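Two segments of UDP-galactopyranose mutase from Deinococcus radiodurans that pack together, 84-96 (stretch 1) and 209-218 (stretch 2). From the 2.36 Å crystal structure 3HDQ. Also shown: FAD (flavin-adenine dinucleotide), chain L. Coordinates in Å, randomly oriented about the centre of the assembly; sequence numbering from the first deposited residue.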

ATOM      1  N   PRO A  84       6.848 -16.533  -4.259  1.00 29.00           N
ATOM      2  CA  PRO A  84       6.181 -16.352  -5.551  1.00 29.42           C
ATOM      3  C   PRO A  84       4.743 -16.861  -5.507  1.00 29.31           C
ATOM      4  O   PRO A  84       4.510 -18.002  -5.104  1.00 29.49           O
ATOM      5  N   HIS A  85       3.792 -16.024  -5.904  1.00 27.21           N
ATOM      6  CA  HIS A  85       2.403 -16.458  -6.062  1.00 25.29           C
ATOM      7  C   HIS A  85       1.937 -16.386  -7.520  1.00 28.83           C
ATOM      8  O   HIS A  85       1.747 -15.300  -8.068  1.00 23.90           O
ATOM      9  N   ILE A  86       1.779 -17.552  -8.145  1.00 25.65           N
ATOM     10  CA  ILE A  86       1.360 -17.624  -9.536  1.00 22.71           C
ATOM     11  C   ILE A  86      -0.112 -18.064  -9.605  1.00 28.07           C
ATOM     12  O   ILE A  86      -0.462 -19.164  -9.161  1.00 28.00           O
ATOM     13  N   PHE A  87      -0.981 -17.214 -10.145  1.00 20.83           N
ATOM     14  CA  PHE A  87      -2.392 -17.572 -10.176  1.00 23.68           C
ATOM     15  C   PHE A  87      -2.729 -18.545 -11.302  1.00 26.30           C
ATOM     16  O   PHE A  87      -2.331 -18.349 -12.449  1.00 23.55           O
ATOM     17  N   HIS A  88      -3.459 -19.603 -10.964  1.00 23.06           N
ATOM     18  CA  HIS A  88      -3.861 -20.586 -11.962  1.00 25.57           C
ATOM     19  C   HIS A  88      -5.146 -21.269 -11.549  1.00 24.66           C
ATOM     20  O   HIS A  88      -5.337 -21.589 -10.387  1.00 24.21           O
ATOM     21  N   THR A  89      -6.036 -21.505 -12.498  1.00 23.64           N
ATOM     22  CA  THR A  89      -7.225 -22.264 -12.158  1.00 26.29           C
ATOM     23  C   THR A  89      -7.821 -22.999 -13.352  1.00 29.45           C
ATOM     24  O   THR A  89      -7.562 -22.646 -14.510  1.00 25.74           O
ATOM     25  N   ASN A  90      -8.602 -24.035 -13.044  1.00 24.41           N
ATOM     26  CA  ASN A  90      -9.448 -24.696 -14.027  1.00 28.30           C
ATOM     27  C   ASN A  90     -10.897 -24.263 -13.889  1.00 29.85           C
ATOM     28  O   ASN A  90     -11.734 -24.624 -14.717  1.00 29.76           O
ATOM     29  N   SER A  91     -11.202 -23.497 -12.838  1.00 26.29           N
ATOM     30  CA  SER A  91     -12.579 -23.071 -12.605  1.00 26.70           C
ATOM     31  C   SER A  91     -12.866 -21.747 -13.288  1.00 28.63           C
ATOM     32  O   SER A  91     -12.291 -20.715 -12.945  1.00 26.32           O
ATOM     33  N   LYS A  92     -13.777 -21.787 -14.248  1.00 25.78           N
ATOM     34  CA  LYS A  92     -14.128 -20.608 -15.016  1.00 28.33           C
ATOM     35  C   LYS A  92     -14.793 -19.564 -14.115  1.00 34.48           C
ATOM     36  O   LYS A  92     -14.555 -18.359 -14.268  1.00 30.62           O
ATOM     37  N   ASP A  93     -15.589 -20.032 -13.153  1.00 29.37           N
ATOM     38  CA  ASP A  93     -16.257 -19.142 -12.203  1.00 28.56           C
ATOM     39  C   ASP A  93     -15.290 -18.402 -11.258  1.00 28.64           C
ATOM     40  O   ASP A  93     -15.479 -17.218 -10.980  1.00 28.27           O
ATOM     41  N   VAL A  94     -14.271 -19.089 -10.746  1.00 25.40           N
ATOM     42  CA  VAL A  94     -13.262 -18.421  -9.916  1.00 24.02           C
ATOM     43  C   VAL A  94     -12.565 -17.376 -10.780  1.00 28.37           C
ATOM     44  O   VAL A  94     -12.414 -16.226 -10.373  1.00 23.97           O
ATOM     45  N   PHE A  95     -12.160 -17.775 -11.984  1.00 24.73           N
ATOM     46  CA  PHE A  95     -11.499 -16.839 -12.878  1.00 29.40           C
ATOM     47  C   PHE A  95     -12.380 -15.616 -13.185  1.00 30.18           C
ATOM     48  O   PHE A  95     -11.912 -14.476 -13.143  1.00 29.34           O
ATOM     49  N   GLU A  96     -13.661 -15.838 -13.450  1.00 25.88           N
ATOM     50  CA  GLU A  96     -14.539 -14.707 -13.733  1.00 29.22           C
ATOM     51  C   GLU A  96     -14.809 -13.834 -12.496  1.00 28.68           C
ATOM     52  O   GLU A  96     -14.831 -12.609 -12.582  1.00 30.10           O
ATOM     53  N   TYR A 209       4.531 -25.547 -15.474  1.00 25.18           N
ATOM     54  CA  TYR A 209       4.385 -26.121 -14.162  1.00 24.03           C
ATOM     55  C   TYR A 209       2.931 -26.493 -13.933  1.00 23.99           C
ATOM     56  O   TYR A 209       2.638 -27.431 -13.193  1.00 31.28           O
ATOM     57  N   PHE A 210       2.024 -25.763 -14.582  1.00 22.96           N
ATOM     58  CA  PHE A 210       0.596 -26.049 -14.501  1.00 20.69           C
ATOM     59  C   PHE A 210       0.028 -26.233 -15.886  1.00 25.89           C
ATOM     60  O   PHE A 210       0.453 -25.561 -16.831  1.00 27.94           O
ATOM     61  N   ALA A 211      -0.970 -27.103 -15.999  1.00 27.85           N
ATOM     62  CA  ALA A 211      -1.665 -27.308 -17.268  1.00 28.85           C
ATOM     63  C   ALA A 211      -3.079 -26.755 -17.225  1.00 22.98           C
ATOM     64  O   ALA A 211      -3.875 -27.024 -18.120  1.00 31.14           O
ATOM     65  N   ASP A 212      -3.386 -25.982 -16.192  1.00 21.43           N
ATOM     66  CA  ASP A 212      -4.726 -25.423 -16.022  1.00 25.80           C
ATOM     67  C   ASP A 212      -5.147 -24.567 -17.223  1.00 28.32           C
ATOM     68  O   ASP A 212      -4.301 -24.003 -17.924  1.00 22.84           O
ATOM     69  N   THR A 213      -6.461 -24.447 -17.413  1.00 23.93           N
ATOM     70  CA  THR A 213      -7.065 -23.632 -18.469  1.00 24.86           C
ATOM     71  C   THR A 213      -6.802 -22.112 -18.364  1.00 26.48           C
ATOM     72  O   THR A 213      -6.503 -21.453 -19.368  1.00 27.69           O
ATOM     73  N   TYR A 214      -6.934 -21.560 -17.160  1.00 26.94           N
ATOM     74  CA  TYR A 214      -6.739 -20.121 -16.932  1.00 25.79           C
ATOM     75  C   TYR A 214      -5.455 -19.868 -16.168  1.00 25.65           C
ATOM     76  O   TYR A 214      -5.368 -20.164 -14.977  1.00 26.59           O
ATOM     77  N   GLN A 215      -4.456 -19.330 -16.864  1.00 24.81           N
ATOM     78  CA  GLN A 215      -3.186 -18.964 -16.243  1.00 23.08           C
ATOM     79  C   GLN A 215      -2.857 -17.510 -16.559  1.00 24.51           C
ATOM     80  O   GLN A 215      -2.618 -17.150 -17.721  1.00 28.01           O
ATOM     81  N   ALA A 216      -2.844 -16.677 -15.523  1.00 21.73           N
ATOM     82  CA  ALA A 216      -2.661 -15.240 -15.702  1.00 24.26           C
ATOM     83  C   ALA A 216      -2.446 -14.520 -14.371  1.00 24.81           C
ATOM     84  O   ALA A 216      -2.945 -14.941 -13.336  1.00 26.73           O
ATOM     85  N   MET A 217      -1.688 -13.434 -14.409  1.00 24.53           N
ATOM     86  CA  MET A 217      -1.358 -12.684 -13.214  1.00 23.71           C
ATOM     87  C   MET A 217      -2.161 -11.382 -13.168  1.00 23.26           C
ATOM     88  O   MET A 217      -2.408 -10.765 -14.202  1.00 21.77           O
ATOM     89  N   PRO A 218      -2.605 -10.982 -11.967  1.00 22.40           N
ATOM     90  CA  PRO A 218      -3.296  -9.696 -11.851  1.00 24.06           C
ATOM     91  C   PRO A 218      -2.431  -8.585 -12.455  1.00 25.46           C
ATOM     92  O   PRO A 218      -1.281  -8.388 -12.035  1.00 21.60           O
TER

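The shortest polar contact between the stretches joins His88 to Asp212: ND1 of His88 donates to OD1 of Asp212 at 2.6 Å, nearly straight. The p rotamer of His88 and the m rotamer of Asp212, whose CA-to-CB bond points toward stretch 1, bring ring edge and carboxylate together. Beside it the antiparallel strands pair through Thr89 N to Tyr214 O and Tyr214 N to Thr89 O, both 2.9 Å. Asn90 (m) then uses its amide oxygen as a backbone mimic, OD1 accepting from Thr213 N at 3.0 Å.

Aromatic packing follows on both faces of the sheet. On the face of His88 and Gln215, the imidazole stacks face-to-face on the Phe210 ring (m), centroids 3.6 Å apart; a flat ring lets His88 bond at its edge while stacking on its face. Ile86 CG2 adds an apolar contact to Phe210 CE1 at 4.0 Å. On the face of Thr89 and Tyr214, Tyr214 (m), the most covered residue, forms an offset stack with Phe95 (t), while its OH lies 3.4 Å from Lys92 CB.

Flexible Met217 (m, m, m) curls back so that SD accepts a weak hydrogen bond from Phe87 N at 3.6 Å. Ile86 leaves its backbone for FAD: its N donates to flavin O4 and its O accepts from N3, each at 2.9 Å.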

ATOM      1  CB  PRO A  84       7.004 -17.235  -6.485  1.00 26.10           C
ATOM      2  CG  PRO A  84       7.570 -18.305  -5.591  1.00 29.74           C
ATOM      3  CD  PRO A  84       7.821 -17.642  -4.273  1.00 30.81           C
ATOM      4  CB  HIS A  85       1.491 -15.639  -5.154  1.00 26.18           C
ATOM      5  CG  HIS A  85       1.614 -16.013  -3.711  1.00 30.38           C
ATOM      6  ND1 HIS A  85       2.809 -15.950  -3.028  1.00 31.00           N
ATOM      7  CD2 HIS A  85       0.700 -16.482  -2.830  1.00 25.44           C
ATOM      8  CE1 HIS A  85       2.626 -16.361  -1.787  1.00 28.71           C
ATOM      9  NE2 HIS A  85       1.355 -16.686  -1.641  1.00 26.69           N
ATOM     10  CB  ILE A  86       2.259 -18.598 -10.366  1.00 26.53           C
ATOM     11  CG1 ILE A  86       3.719 -18.130 -10.420  1.00 25.68           C
ATOM     12  CG2 ILE A  86       1.745 -18.716 -11.788  1.00 30.90           C
ATOM     13  CD1 ILE A  86       4.517 -18.392  -9.173  1.00 25.58           C
ATOM     14  CB  PHE A  87      -3.327 -16.359 -10.254  1.00 23.37           C
ATOM     15  CG  PHE A  87      -4.779 -16.747 -10.201  1.00 27.00           C
ATOM     16  CD1 PHE A  87      -5.392 -17.012  -8.985  1.00 20.44           C
ATOM     17  CD2 PHE A  87      -5.515 -16.914 -11.368  1.00 24.23           C
ATOM     18  CE1 PHE A  87      -6.726 -17.412  -8.934  1.00 24.16           C
ATOM     19  CE2 PHE A  87      -6.844 -17.303 -11.323  1.00 24.63           C
ATOM     20  CZ  PHE A  87      -7.452 -17.556 -10.103  1.00 23.04           C
ATOM     21  CB  HIS A  88      -2.761 -21.629 -12.190  1.00 19.59           C
ATOM     22  CG  HIS A  88      -2.410 -22.414 -10.966  1.00 25.64           C
ATOM     23  ND1 HIS A  88      -2.971 -23.642 -10.685  1.00 24.13           N
ATOM     24  CD2 HIS A  88      -1.564 -22.143  -9.944  1.00 24.11           C
ATOM     25  CE1 HIS A  88      -2.484 -24.093  -9.543  1.00 24.50           C
ATOM     26  NE2 HIS A  88      -1.631 -23.201  -9.070  1.00 23.96           N
ATOM     27  CB  THR A  89      -8.305 -21.371 -11.512  1.00 24.45           C
ATOM     28  OG1 THR A  89      -9.358 -22.191 -10.984  1.00 27.90           O
ATOM     29  CG2 THR A  89      -8.869 -20.393 -12.531  1.00 23.71           C
ATOM     30  CB  ASN A  90      -9.354 -26.215 -13.891  1.00 33.21           C
ATOM     31  CG  ASN A  90      -8.078 -26.773 -14.490  1.00 37.22           C
ATOM     32  OD1 ASN A  90      -7.742 -26.478 -15.643  1.00 29.06           O
ATOM     33  ND2 ASN A  90      -7.349 -27.572 -13.704  1.00 28.55           N
ATOM     34  CB  SER A  91     -12.869 -22.971 -11.116  1.00 26.29           C
ATOM     35  OG  SER A  91     -12.242 -24.052 -10.444  1.00 36.67           O
ATOM     36  CB  LYS A  92     -15.009 -21.016 -16.199  1.00 31.62           C
ATOM     37  CG  LYS A  92     -15.580 -19.899 -17.039  1.00 32.47           C
ATOM     38  CD  LYS A  92     -16.353 -20.507 -18.205  1.00 33.91           C
ATOM     39  CE  LYS A  92     -16.927 -19.454 -19.123  1.00 47.03           C
ATOM     40  NZ  LYS A  92     -17.881 -18.578 -18.381  1.00 50.21           N
ATOM     41  CB  ASP A  93     -17.317 -19.905 -11.395  1.00 32.51           C
ATOM     42  CG  ASP A  93     -16.720 -21.020 -10.544  1.00 40.93           C
ATOM     43  OD1 ASP A  93     -15.827 -21.747 -11.044  1.00 42.49           O
ATOM     44  OD2 ASP A  93     -17.141 -21.175  -9.373  1.00 40.94           O
ATOM     45  CB  VAL A  94     -12.202 -19.387  -9.352  1.00 22.83           C
ATOM     46  CG1 VAL A  94     -11.013 -18.607  -8.715  1.00 19.17           C
ATOM     47  CG2 VAL A  94     -12.837 -20.341  -8.345  1.00 23.62           C
ATOM     48  CB  PHE A  95     -10.997 -17.518 -14.156  1.00 26.38           C
ATOM     49  CG  PHE A  95     -10.220 -16.596 -15.051  1.00 32.20           C
ATOM     50  CD1 PHE A  95     -10.802 -16.053 -16.187  1.00 33.47           C
ATOM     51  CD2 PHE A  95      -8.916 -16.240 -14.730  1.00 29.26           C
ATOM     52  CE1 PHE A  95     -10.091 -15.185 -16.999  1.00 28.79           C
ATOM     53  CE2 PHE A  95      -8.204 -15.370 -15.527  1.00 34.35           C
ATOM     54  CZ  PHE A  95      -8.791 -14.842 -16.669  1.00 35.27           C
ATOM     55  CB  GLU A  96     -15.830 -15.169 -14.423  1.00 32.17           C
ATOM     56  CG  GLU A  96     -15.538 -15.752 -15.820  1.00 36.07           C
ATOM     57  CD  GLU A  96     -16.769 -15.968 -16.677  1.00 38.81           C
ATOM     58  OE1 GLU A  96     -17.857 -16.243 -16.126  1.00 42.89           O
ATOM     59  OE2 GLU A  96     -16.637 -15.869 -17.914  1.00 41.75           O
ATOM     60  CB  TYR A 209       4.897 -25.155 -13.114  1.00 22.79           C
ATOM     61  CG  TYR A 209       5.316 -25.836 -11.853  1.00 27.92           C
ATOM     62  CD1 TYR A 209       6.414 -26.684 -11.833  1.00 23.55           C
ATOM     63  CD2 TYR A 209       4.610 -25.637 -10.670  1.00 25.62           C
ATOM     64  CE1 TYR A 209       6.799 -27.308 -10.666  1.00 26.02           C
ATOM     65  CE2 TYR A 209       4.981 -26.254  -9.516  1.00 24.49           C
ATOM     66  CZ  TYR A 209       6.071 -27.088  -9.509  1.00 27.04           C
ATOM     67  OH  TYR A 209       6.429 -27.695  -8.333  1.00 28.71           O
ATOM     68  CB  PHE A 210      -0.170 -24.894 -13.840  1.00 27.00           C
ATOM     69  CG  PHE A 210       0.465 -24.386 -12.584  1.00 29.53           C
ATOM     70  CD1 PHE A 210       1.080 -23.143 -12.556  1.00 22.66           C
ATOM     71  CD2 PHE A 210       0.463 -25.154 -11.436  1.00 25.46           C
ATOM     72  CE1 PHE A 210       1.682 -22.671 -11.400  1.00 27.33           C
ATOM     73  CE2 PHE A 210       1.065 -24.686 -10.269  1.00 29.69           C
ATOM     74  CZ  PHE A 210       1.674 -23.439 -10.251  1.00 24.33           C
ATOM     75  CB  ALA A 211      -1.696 -28.794 -17.630  1.00 29.87           C
ATOM     76  CB  ASP A 212      -4.799 -24.534 -14.770  1.00 25.40           C
ATOM     77  CG  ASP A 212      -4.270 -25.208 -13.504  1.00 28.69           C
ATOM     78  OD1 ASP A 212      -4.573 -24.695 -12.401  1.00 34.91           O
ATOM     79  OD2 ASP A 212      -3.551 -26.221 -13.584  1.00 33.28           O
ATOM     80  CB  THR A 213      -8.595 -23.864 -18.501  1.00 26.32           C
ATOM     81  OG1 THR A 213      -8.856 -25.271 -18.542  1.00 31.43           O
ATOM     82  CG2 THR A 213      -9.240 -23.194 -19.721  1.00 22.25           C
ATOM     83  CB  TYR A 214      -7.931 -19.518 -16.177  1.00 20.75           C
ATOM     84  CG  TYR A 214      -9.242 -19.853 -16.853  1.00 27.84           C
ATOM     85  CD1 TYR A 214     -10.035 -20.902 -16.394  1.00 28.52           C
ATOM     86  CD2 TYR A 214      -9.661 -19.158 -17.984  1.00 24.25           C
ATOM     87  CE1 TYR A 214     -11.228 -21.232 -17.021  1.00 28.56           C
ATOM     88  CE2 TYR A 214     -10.844 -19.477 -18.623  1.00 28.10           C
ATOM     89  CZ  TYR A 214     -11.629 -20.516 -18.136  1.00 35.12           C
ATOM     90  OH  TYR A 214     -12.809 -20.842 -18.769  1.00 38.73           O
ATOM     91  CB  GLN A 215      -2.067 -19.901 -16.704  1.00 21.89           C
ATOM     92  CG  GLN A 215      -2.333 -21.379 -16.415  1.00 23.43           C
ATOM     93  CD  GLN A 215      -1.135 -22.282 -16.723  1.00 26.73           C
ATOM     94  OE1 GLN A 215       0.011 -21.952 -16.407  1.00 24.76           O
ATOM     95  NE2 GLN A 215      -1.406 -23.437 -17.333  1.00 25.05           N
ATOM     96  CB  ALA A 216      -3.853 -14.643 -16.457  1.00 20.26           C
ATOM     97  CB  MET A 217       0.150 -12.389 -13.172  1.00 23.64           C
ATOM     98  CG  MET A 217       1.029 -13.616 -12.949  1.00 22.91           C
ATOM     99  SD  MET A 217       0.857 -14.367 -11.311  1.00 24.85           S
ATOM    100  CE  MET A 217       1.265 -12.977 -10.253  1.00 22.88           C
ATOM    101  CB  PRO A 218      -3.457  -9.524 -10.340  1.00 21.78           C
ATOM    102  CG  PRO A 218      -3.538 -10.921  -9.819  1.00 25.05           C
ATOM    103  CD  PRO A 218      -2.619 -11.741 -10.704  1.00 21.47           C
TER
HETATM  104  PA  FAD L 450      -3.732 -16.445   4.340  1.00 29.25           P
HETATM  105  O1A FAD L 450      -3.146 -15.762   3.250  1.00 29.34           O
HETATM  106  O2A FAD L 450      -2.726 -17.082   5.085  1.00 34.04           O
HETATM  107  O5B FAD L 450      -4.439 -15.369   5.198  1.00 32.32           O
HETATM  108  C5B FAD L 450      -4.920 -15.570   6.473  1.00 23.01           C
HETATM  109  C4B FAD L 450      -4.740 -14.287   7.216  1.00 28.61           C
HETATM  110  O4B FAD L 450      -5.218 -14.414   8.507  1.00 28.89           O
HETATM  111  C3B FAD L 450      -3.266 -13.990   7.345  1.00 29.11           C
HETATM  112  O3B FAD L 450      -2.890 -12.826   6.688  1.00 28.51           O
HETATM  113  C2B FAD L 450      -3.045 -13.846   8.814  1.00 31.51           C
HETATM  114  O2B FAD L 450      -2.233 -12.762   9.054  1.00 32.88           O
HETATM  115  C1B FAD L 450      -4.434 -13.658   9.348  1.00 27.65           C
HETATM  116  N9A FAD L 450      -4.524 -14.045  10.753  1.00 33.02           N
HETATM  117  C8A FAD L 450      -4.199 -15.209  11.325  1.00 35.17           C
HETATM  118  N7A FAD L 450      -4.418 -15.150  12.614  1.00 33.20           N
HETATM  119  C5A FAD L 450      -4.888 -13.946  12.900  1.00 36.02           C
HETATM  120  C6A FAD L 450      -5.281 -13.330  14.067  1.00 32.29           C
HETATM  121  N6A FAD L 450      -5.387 -14.000  15.163  1.00 35.26           N
HETATM  122  N1A FAD L 450      -5.726 -12.057  14.052  1.00 36.68           N
HETATM  123  C2A FAD L 450      -5.772 -11.375  12.889  1.00 31.95           C
HETATM  124  N3A FAD L 450      -5.387 -11.979  11.746  1.00 28.63           N
HETATM  125  C4A FAD L 450      -4.942 -13.233  11.742  1.00 33.59           C
HETATM  126  N1  FAD L 450      -1.071 -20.467  -4.418  1.00 28.21           N
HETATM  127  C2  FAD L 450      -1.260 -20.497  -5.742  1.00 27.59           C
HETATM  128  O2  FAD L 450      -2.347 -20.650  -6.212  1.00 26.62           O
HETATM  129  N3  FAD L 450      -0.196 -20.340  -6.536  1.00 31.22           N
HETATM  130  C4  FAD L 450       1.037 -20.153  -6.009  1.00 32.08           C
HETATM  131  O4  FAD L 450       1.988 -20.013  -6.700  1.00 28.01           O
HETATM  132  C4X FAD L 450       1.203 -20.142  -4.673  1.00 28.82           C
HETATM  133  N5  FAD L 450       2.439 -19.973  -4.161  1.00 30.04           N
HETATM  134  C5X FAD L 450       2.605 -19.958  -2.823  1.00 32.63           C
HETATM  135  C6  FAD L 450       3.866 -19.771  -2.311  1.00 29.98           C
HETATM  136  C7  FAD L 450       4.047 -19.751  -0.957  1.00 30.78           C
HETATM  137  C7M FAD L 450       5.394 -19.559  -0.392  1.00 25.16           C
HETATM  138  C8  FAD L 450       2.981 -19.901  -0.119  1.00 29.00           C
HETATM  139  C8M FAD L 450       3.234 -19.881   1.342  1.00 28.45           C
HETATM  140  C9  FAD L 450       1.714 -20.080  -0.636  1.00 29.23           C
HETATM  141  C9A FAD L 450       1.516 -20.117  -1.994  1.00 28.48           C
HETATM  142  N10 FAD L 450       0.270 -20.284  -2.525  1.00 30.45           N
HETATM  143  C10 FAD L 450       0.134 -20.301  -3.867  1.00 27.35           C
HETATM  144  C1' FAD L 450      -0.911 -20.576  -1.674  1.00 31.02           C
HETATM  145  C2' FAD L 450      -1.636 -19.336  -1.204  1.00 31.73           C
HETATM  146  O2' FAD L 450      -0.734 -18.634  -0.427  1.00 37.30           O
HETATM  147  C3' FAD L 450      -2.861 -19.643  -0.348  1.00 40.22           C
HETATM  148  O3' FAD L 450      -3.861 -20.298  -0.994  1.00 51.24           O
HETATM  149  C4' FAD L 450      -3.601 -18.394  -0.033  1.00 35.77           C
HETATM  150  O4' FAD L 450      -2.626 -17.397  -0.028  1.00 27.59           O
HETATM  151  C5' FAD L 450      -4.284 -18.583   1.288  1.00 36.74           C
HETATM  152  O5' FAD L 450      -5.340 -17.730   1.535  1.00 32.02           O
HETATM  153  P   FAD L 450      -5.929 -17.673   2.969  1.00 27.55           P
HETATM  154  O1P FAD L 450      -6.816 -16.581   3.061  1.00 26.34           O
HETATM  155  O2P FAD L 450      -6.644 -18.876   3.169  1.00 27.04           O
HETATM  156  O3P FAD L 450      -4.745 -17.578   3.980  1.00 28.59           O